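Local coordinates for protein copper-containing nitrite reductase (Hyphomicrobium denitrificans 1NES1, PDB 6TFO) that binds copper and probably reduces nitrite to nitric oxide, taking its electrons from a cytochrome c, at residues C[152-158]-C[294-298]; C[345-349]-C[407-411]. All coordinates share one frame. Residue numbers count along the deposited sequence, not the author numbering.

Contact 1 (C[152-158]-C[294-298])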
loop_
_atom_site.group_PDB
_atom_site.type_symbol
_atom_site.label_atom_id
_atom_site.label_comp_id
_atom_site.label_asym_id
_atom_site.label_seq_id
_atom_site.Cartn_x
_atom_site.Cartn_y
_atom_site.Cartn_z
ATOM N N PRO C 152 38.776 10.610 -26.958
ATOM C CA PRO C 152 38.485 11.959 -27.453
ATOM C C PRO C 152 39.509 12.466 -28.493
ATOM O O PRO C 152 39.222 13.410 -29.191
ATOM C CB PRO C 152 38.479 12.789 -26.163
ATOM C CG PRO C 152 39.457 12.068 -25.264
ATOM C CD PRO C 152 39.233 10.603 -25.564
ATOM N N ALA C 153 40.660 11.801 -28.592
ATOM C CA ALA C 153 41.731 12.072 -29.580
ATOM C C ALA C 153 41.499 11.260 -30.855
ATOM O O ALA C 153 42.213 11.482 -31.799
ATOM C CB ALA C 153 43.078 11.765 -28.971
ATOM N N ASP C 154 40.518 10.366 -30.885
ATOM C CA ASP C 154 40.231 9.497 -32.057
ATOM C C ASP C 154 39.332 10.269 -33.033
ATOM O O ASP C 154 38.098 10.010 -33.059
ATOM C CB ASP C 154 39.632 8.164 -31.598
ATOM C CG ASP C 154 39.279 7.199 -32.715
ATOM O OD1 ASP C 154 39.642 7.465 -33.883
ATOM O OD2 ASP C 154 38.620 6.194 -32.405
ATOM N N LEU C 155 39.935 11.182 -33.811
ATOM C CA LEU C 155 39.299 11.865 -34.971
ATOM C C LEU C 155 40.353 12.196 -36.028
ATOM O O LEU C 155 41.529 12.363 -35.706
ATOM C CB LEU C 155 38.567 13.132 -34.506
ATOM C CG LEU C 155 39.431 14.343 -34.153
ATOM C CD1 LEU C 155 38.561 15.584 -33.989
ATOM C CD2 LEU C 155 40.275 14.095 -32.902
ATOM N N PRO C 156 39.965 12.283 -37.319
ATOM C CA PRO C 156 40.842 12.819 -38.360
ATOM C C PRO C 156 41.232 14.277 -38.077
ATOM O O PRO C 156 40.377 15.023 -37.631
ATOM C CB PRO C 156 40.010 12.771 -39.656
ATOM C CG PRO C 156 38.854 11.842 -39.355
ATOM C CD PRO C 156 38.659 11.875 -37.852
ATOM N N GLY C 157 42.487 14.648 -38.364
ATOM C CA GLY C 157 42.982 16.038 -38.305
ATOM C C GLY C 157 42.455 16.898 -39.450
ATOM O O GLY C 157 41.711 16.409 -40.303
ATOM N N PRO C 158 42.809 18.210 -39.495
ATOM C CA PRO C 158 42.374 19.093 -40.583
ATOM C C PRO C 158 42.642 18.448 -41.948
ATOM O O PRO C 158 43.698 17.853 -42.119
ATOM C CB PRO C 158 43.195 20.376 -40.386
ATOM C CG PRO C 158 43.542 20.381 -38.902
ATOM C CD PRO C 158 43.641 18.916 -38.500
ATOM N N GLU C 294 43.173 18.981 -31.278
ATOM C CA GLU C 294 41.714 18.788 -31.437
ATOM C C GLU C 294 41.204 17.599 -30.610
ATOM O O GLU C 294 41.942 16.587 -30.460
ATOM C CB GLU C 294 41.420 18.554 -32.908
ATOM C CG GLU C 294 41.793 19.712 -33.794
ATOM C CD GLU C 294 41.221 19.550 -35.188
ATOM O OE1 GLU C 294 41.495 18.494 -35.818
ATOM O OE2 GLU C 294 40.462 20.452 -35.616
ATOM N N PHE C 295 39.959 17.703 -30.142
ATOM C CA PHE C 295 39.280 16.674 -29.313
ATOM C C PHE C 295 37.821 16.518 -29.752
ATOM O O PHE C 295 37.179 17.514 -30.171
ATOM C CB PHE C 295 39.346 17.049 -27.837
ATOM C CG PHE C 295 40.720 16.986 -27.235
ATOM C CD1 PHE C 295 41.388 15.779 -27.143
ATOM C CD2 PHE C 295 41.338 18.122 -26.738
ATOM C CE1 PHE C 295 42.650 15.706 -26.565
ATOM C CE2 PHE C 295 42.600 18.048 -26.156
ATOM C CZ PHE C 295 43.247 16.838 -26.062
ATOM N N TYR C 296 37.328 15.284 -29.600
ATOM C CA TYR C 296 35.967 14.801 -29.940
ATOM C C TYR C 296 35.242 14.390 -28.650
ATOM O O TYR C 296 35.649 13.401 -28.015
ATOM C CB TYR C 296 36.125 13.614 -30.883
ATOM C CG TYR C 296 34.863 13.015 -31.436
ATOM C CD1 TYR C 296 33.648 13.677 -31.418
ATOM C CD2 TYR C 296 34.924 11.792 -32.068
ATOM C CE1 TYR C 296 32.523 13.119 -31.999
ATOM C CE2 TYR C 296 33.816 11.227 -32.660
ATOM C CZ TYR C 296 32.608 11.886 -32.622
ATOM O OH TYR C 296 31.524 11.290 -33.204
ATOM N N VAL C 297 34.234 15.160 -28.242
ATOM C CA VAL C 297 33.426 14.890 -27.020
ATOM C C VAL C 297 31.931 15.015 -27.356
ATOM O O VAL C 297 31.526 16.020 -27.974
ATOM C CB VAL C 297 33.838 15.803 -25.854
ATOM C CG1 VAL C 297 32.945 15.578 -24.644
ATOM C CG2 VAL C 297 35.302 15.614 -25.481
ATOM N N MET C 298 31.138 14.016 -26.947
ATOM C CA MET C 298 29.665 14.036 -27.082
ATOM C C MET C 298 29.014 13.609 -25.760
ATOM O O MET C 298 29.534 12.693 -25.089
ATOM C CB MET C 298 29.198 13.138 -28.229
ATOM C CG MET C 298 29.563 13.684 -29.586
ATOM S SD MET C 298 28.532 13.038 -30.929
ATOM C CE MET C 298 27.160 14.189 -30.923
#

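Contact 2 (C[345-349]-C[407-411])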
loop_
_atom_site.group_PDB
_atom_site.type_symbol
_atom_site.label_atom_id
_atom_site.label_comp_id
_atom_site.label_asym_id
_atom_site.label_seq_id
_atom_site.Cartn_x
_atom_site.Cartn_y
_atom_site.Cartn_z
ATOM N N TYR C 345 44.665 14.695 -22.939
ATOM C CA TYR C 345 46.065 15.101 -22.647
ATOM C C TYR C 345 46.465 16.245 -23.582
ATOM O O TYR C 345 46.166 16.201 -24.787
ATOM C CB TYR C 345 47.005 13.901 -22.782
ATOM C CG TYR C 345 46.726 12.805 -21.784
ATOM C CD1 TYR C 345 47.135 12.921 -20.458
ATOM C CD2 TYR C 345 46.020 11.665 -22.157
ATOM C CE1 TYR C 345 46.866 11.923 -19.532
ATOM C CE2 TYR C 345 45.739 10.663 -21.241
ATOM C CZ TYR C 345 46.162 10.792 -19.928
ATOM O OH TYR C 345 45.883 9.794 -19.045
ATOM N N ALA C 346 47.116 17.265 -23.029
ATOM C CA ALA C 346 47.611 18.435 -23.788
ATOM C C ALA C 346 48.809 19.063 -23.058
ATOM O O ALA C 346 49.076 18.671 -21.908
ATOM C CB ALA C 346 46.488 19.421 -24.005
ATOM N N ASN C 347 49.485 20.009 -23.718
ATOM C CA ASN C 347 50.704 20.688 -23.216
ATOM C C ASN C 347 50.453 22.192 -23.053
ATOM O O ASN C 347 49.739 22.790 -23.909
ATOM C CB ASN C 347 51.882 20.393 -24.139
ATOM C CG ASN C 347 52.163 18.911 -24.202
ATOM O OD1 ASN C 347 52.404 18.268 -23.183
ATOM N ND2 ASN C 347 52.077 18.359 -25.395
ATOM N N VAL C 348 51.027 22.773 -21.992
ATOM C CA VAL C 348 51.006 24.246 -21.748
ATOM C C VAL C 348 51.427 24.950 -23.040
ATOM O O VAL C 348 52.330 24.439 -23.716
ATOM C CB VAL C 348 51.912 24.629 -20.565
ATOM C CG1 VAL C 348 52.013 26.145 -20.412
ATOM C CG2 VAL C 348 51.417 23.999 -19.262
ATOM N N GLY C 349 50.777 26.063 -23.383
ATOM C CA GLY C 349 51.097 26.863 -24.577
ATOM C C GLY C 349 50.250 26.474 -25.776
ATOM O O GLY C 349 50.155 27.307 -26.718
ATOM N N LYS C 407 43.550 28.767 -25.285
ATOM C CA LYS C 407 45.008 28.543 -25.134
ATOM C C LYS C 407 45.237 28.071 -23.713
ATOM O O LYS C 407 44.706 28.702 -22.775
ATOM C CB LYS C 407 45.869 29.783 -25.416
ATOM C CG LYS C 407 47.317 29.461 -25.769
ATOM C CD LYS C 407 48.287 30.596 -25.633
ATOM C CE LYS C 407 49.610 30.293 -26.303
ATOM N NZ LYS C 407 50.346 31.530 -26.658
ATOM N N LEU C 408 45.990 26.985 -23.592
ATOM C CA LEU C 408 46.474 26.492 -22.292
ATOM C C LEU C 408 47.629 27.393 -21.884
ATOM O O LEU C 408 48.768 27.121 -22.276
ATOM C CB LEU C 408 46.873 25.026 -22.449
ATOM C CG LEU C 408 45.696 24.092 -22.713
ATOM C CD1 LEU C 408 46.188 22.678 -22.980
ATOM C CD2 LEU C 408 44.722 24.137 -21.542
ATOM N N ASP C 409 47.307 28.457 -21.163
ATOM C CA ASP C 409 48.302 29.440 -20.673
ATOM C C ASP C 409 49.182 28.725 -19.643
ATOM O O ASP C 409 50.370 29.051 -19.565
ATOM C CB ASP C 409 47.642 30.693 -20.080
ATOM C CG ASP C 409 46.394 31.146 -20.822
ATOM O OD1 ASP C 409 45.298 30.601 -20.540
ATOM O OD2 ASP C 409 46.530 32.014 -21.692
ATOM N N ARG C 410 48.613 27.790 -18.880
ATOM C CA ARG C 410 49.317 27.165 -17.732
ATOM C C ARG C 410 48.746 25.771 -17.449
ATOM O O ARG C 410 47.720 25.399 -18.055
ATOM C CB ARG C 410 49.212 28.075 -16.504
ATOM C CG ARG C 410 47.785 28.436 -16.102
ATOM C CD ARG C 410 47.709 28.538 -14.595
ATOM N NE ARG C 410 48.071 27.262 -13.991
ATOM C CZ ARG C 410 48.529 27.098 -12.752
ATOM N NH1 ARG C 410 48.707 28.134 -11.942
ATOM N NH2 ARG C 410 48.810 25.873 -12.328
ATOM N N GLY C 411 49.404 25.040 -16.555
ATOM C CA GLY C 411 49.142 23.616 -16.294
ATOM C C GLY C 411 47.967 23.426 -15.354
ATOM O O GLY C 411 47.493 24.431 -14.758
#

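Contact 1 (C[152-158]-C[294-298])
Leu155 lies over the backbone of strand 293-302, its CD2 3.9 Å from Glu294 O and its CB 4.4 Å from Tyr296 CB; Phe199 and Phe355 also touch this side chain. The one hydrogen bond between the segments runs from Tyr296 N to Pro152 O (2.7 Å). The same oxygen takes a CA-H...O contact from Phe295 CA (3.3 Å), and Pro152 CA gives another to Tyr296 O (3.2 Å). The Pro152 ring fits between side chains, CB being 4.3 Å from both Phe295 CD1 and Val297 CG2. Farther along, Pro158 CD comes within 3.5 Å of Glu294 OE1. The Glu294 carboxylate is salt-bridged to Arg353 and to Arg201, which also hydrogen-bonds Pro156 O and so bridges the segments. Loop 152-158, leading from strand 128-134 of the first copper domain to strand 166-181, is thus held to a strand of the C-terminal cupredoxin domain at Pro152 by backbone, at Leu155 by apolar cover and at Pro156 through Arg201, without forming an added strand.

Contact 2 (C[345-349]-C[407-411])
A very short hydrogen bond, 2.5 Å from Gly349 N to Leu408 O, joins two loops whose touching parts run about 110° apart. The acceptor belongs to Leu408, the centre of an inverse gamma turn, and Gly349 has a positive phi of 94°. A CB at that position would be jammed against the carbonyl oxygen of Val348, so the bend suits a residue without a side chain. Gly349 O in turn lies 3.1 Å from Lys407 CE, a close contact with the aliphatic part of the extended lysine. Leu408 points toward the other loop and fills its inner side: CD1 is 3.4 Å from Ala346 CB and 3.7 Å from Asn347 O. Val348 packs on the backbone that follows the turn, with CG1 3.4 Å from Asp409 O and CG2 3.5 Å from Gly411 N. Arg410 points away and folds back, NE and NH2 both bonding to Gly411 O (3.0 and 3.1 Å), while its NH1 forms a salt bridge with Asp440. Thr230 and Pro232 of a second subunit pack on Asp409 and Arg410. Both loops cross between the two sheets of the C-terminal cupredoxin sandwich: 345-349 leads from strand 344-345 to strand 351-360, whereas loop 407-411 links strand 400-407 to strand 412-418, with Val434 of strand 430-434 touching both Val348 and Leu408.

Overall arrangement
Both contacts are partly buried and involve the C-terminal cupredoxin domain, contact 1 through strand 293-302 alone; their centres are about 17 Å apart. They meet directly where Phe295 CZ packs 3.2 Å from Tyr345 O, and Val352 of strand 351-360 touches both Phe295 and Leu408. Contact 1 brings an interdomain connection onto a strand, with Tyr296 buried on the side nearer the copper-binding residue His262; contact 2 ties together two loops of a single domain, away from the copper sites and beside a second subunit. In each, one backbone hydrogen bond joins the two segments, and each has an inverse gamma turn. Contact 1 adds proline, leucine and aromatic surfaces and the buttressed Glu294 carboxylate, contact 2 leucine, valine and alanine packing.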